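PDB 3QO6: protease Do-like 1, chloroplastic from Arabidopsis thaliana, which acts as a serine endopeptidase of the thylakoid, needed at high temperature and possibly involved in degrading damaged proteins. Local coordinates for residues I33-V38 with R74-L79. Sequence-based numbering, arbitrary orientation.
Sequences ITNLAV and RGASDL
Asn35 reaches from strand 30-40 onto the loop that leads into strand 78-82, and its amide end meets that loop. CB carries CG anti to the backbone N (chi1 -172°), and Asn35 CG comes to rest 3.5 Å from the methyl CB of Ala76. Asn35 OD1 lies against the same alanine, 3.4 Å from Ala76 CB. ND2 donates to the carbonyl of Arg74, with Asn35 ND2 3.2 Å from Arg74 O; the acceptor is in the plane of the amide, whereas the donor stands above the carbonyl plane of Arg74. ND2 is also hydrogen-bonded to Val72 O, so one amide nitrogen grips a carbonyl in helix 70-73, which bears the predicted catalytic His71, and another just after it.

Asn35 and Leu36 pair antiparallel with Leu79 and Asp78. Leu36 N donates to Asp78 O at 3.0 Å in a hydrogen-bonded pair, while Asn35 and Leu79 form the adjacent non-hydrogen-bonded pair, where Leu79 CA makes a CH···O contact of 3.1 Å with Thr34 O. At the outer end Ser77 OG lies 2.8 Å from Leu36 O and is hydrogen-bonded to Glu49 OE1, while Val38 CG2 packs on the serine CB at 3.7 Å.

Pairing of strands 30-40 and 78-82, at the two ends of the sheet order, closes the six-stranded N-terminal barrel of this chymotrypsin-like protease; strand 47-61 flanks 30-40, strand 88-97 flanks 78-82, and the buried Leu79 packs on Ile73, Ala91 and Val93.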
loop_
_atom_site.group_PDB
_atom_site.type_symbol
_atom_site.label_atom_id
_atom_site.label_comp_id
_atom_site.label_asym_id
_atom_site.label_seq_id
_atom_site.Cartn_x
_atom_site.Cartn_y
_atom_site.Cartn_z
ATOM N N ILE B 33 8.364 31.670 -9.143
ATOM C CA ILE B 33 9.508 31.096 -9.850
ATOM C C ILE B 33 9.190 29.775 -10.559
ATOM O O ILE B 33 8.732 28.838 -9.926
ATOM C CB ILE B 33 10.675 30.842 -8.846
ATOM C CG1 ILE B 33 11.313 32.182 -8.442
ATOM C CG2 ILE B 33 11.705 29.845 -9.438
ATOM C CD1 ILE B 33 12.498 32.046 -7.457
ATOM N N THR B 34 9.441 29.668 -11.863
ATOM C CA THR B 34 9.169 28.380 -12.524
ATOM C C THR B 34 10.387 27.600 -13.006
ATOM O O THR B 34 11.177 28.074 -13.819
ATOM C CB THR B 34 8.238 28.498 -13.721
ATOM O OG1 THR B 34 7.361 29.617 -13.541
ATOM C CG2 THR B 34 7.418 27.196 -13.852
ATOM N N ASN B 35 10.474 26.374 -12.497
ATOM C CA ASN B 35 11.532 25.403 -12.762
ATOM C C ASN B 35 11.156 24.544 -13.982
ATOM O O ASN B 35 10.590 23.466 -13.802
ATOM C CB ASN B 35 11.646 24.517 -11.505
ATOM C CG ASN B 35 12.836 23.562 -11.527
ATOM O OD1 ASN B 35 13.044 22.814 -12.494
ATOM N ND2 ASN B 35 13.613 23.562 -10.435
ATOM N N LEU B 36 11.450 24.995 -15.205
ATOM C CA LEU B 36 11.101 24.215 -16.412
ATOM C C LEU B 36 12.060 23.064 -16.708
ATOM O O LEU B 36 13.273 23.263 -16.770
ATOM C CB LEU B 36 11.050 25.110 -17.652
ATOM C CG LEU B 36 9.970 26.182 -17.742
ATOM C CD1 LEU B 36 9.939 27.001 -16.456
ATOM C CD2 LEU B 36 10.260 27.068 -18.969
ATOM N N ALA B 37 11.525 21.859 -16.893
ATOM C CA ALA B 37 12.376 20.707 -17.201
ATOM C C ALA B 37 12.176 20.273 -18.651
ATOM O O ALA B 37 11.154 20.569 -19.289
ATOM C CB ALA B 37 12.092 19.543 -16.254
ATOM N N VAL B 38 13.170 19.567 -19.166
ATOM C CA VAL B 38 13.133 19.117 -20.540
ATOM C C VAL B 38 12.327 17.842 -20.717
ATOM O O VAL B 38 12.544 16.852 -20.022
ATOM C CB VAL B 38 14.563 18.887 -21.077
ATOM C CG1 VAL B 38 14.503 18.358 -22.486
ATOM C CG2 VAL B 38 15.357 20.190 -21.036
ATOM N N ARG B 74 17.358 24.068 -7.755
ATOM C CA ARG B 74 18.033 22.824 -8.104
ATOM C C ARG B 74 17.440 22.136 -9.318
ATOM O O ARG B 74 16.217 21.995 -9.425
ATOM C CB ARG B 74 17.982 21.844 -6.931
ATOM C CG ARG B 74 19.128 21.947 -5.947
ATOM C CD ARG B 74 20.175 20.860 -6.179
ATOM N NE ARG B 74 19.649 19.525 -5.907
ATOM C CZ ARG B 74 20.121 18.405 -6.450
ATOM N NH1 ARG B 74 21.147 18.438 -7.308
ATOM N NH2 ARG B 74 19.549 17.247 -6.143
ATOM N N GLY B 75 18.322 21.711 -10.225
ATOM C CA GLY B 75 17.928 20.980 -11.429
ATOM C C GLY B 75 17.101 21.611 -12.545
ATOM O O GLY B 75 16.513 20.890 -13.343
ATOM N N ALA B 76 17.050 22.934 -12.634
ATOM C CA ALA B 76 16.261 23.569 -13.689
ATOM C C ALA B 76 17.016 23.850 -15.002
ATOM O O ALA B 76 17.921 24.706 -15.043
ATOM C CB ALA B 76 15.663 24.860 -13.168
ATOM N N SER B 77 16.648 23.153 -16.081
ATOM C CA SER B 77 17.310 23.421 -17.347
ATOM C C SER B 77 17.130 24.922 -17.628
ATOM O O SER B 77 18.004 25.572 -18.201
ATOM C CB SER B 77 16.736 22.542 -18.472
ATOM O OG SER B 77 15.345 22.671 -18.599
ATOM N N ASP B 78 16.011 25.478 -17.179
ATOM C CA ASP B 78 15.731 26.902 -17.340
ATOM C C ASP B 78 14.761 27.299 -16.237
ATOM O O ASP B 78 13.975 26.473 -15.768
ATOM C CB ASP B 78 15.093 27.199 -18.706
ATOM C CG ASP B 78 14.850 28.699 -18.939
ATOM O OD1 ASP B 78 14.133 29.035 -19.909
ATOM O OD2 ASP B 78 15.374 29.540 -18.166
ATOM N N LEU B 79 14.832 28.557 -15.809
ATOM C CA LEU B 79 13.950 29.052 -14.776
ATOM C C LEU B 79 13.534 30.436 -15.139
ATOM O O LEU B 79 14.312 31.200 -15.702
ATOM C CB LEU B 79 14.616 29.000 -13.394
ATOM C CG LEU B 79 16.097 29.310 -13.239
ATOM C CD1 LEU B 79 16.278 30.814 -13.075
ATOM C CD2 LEU B 79 16.667 28.562 -12.037
#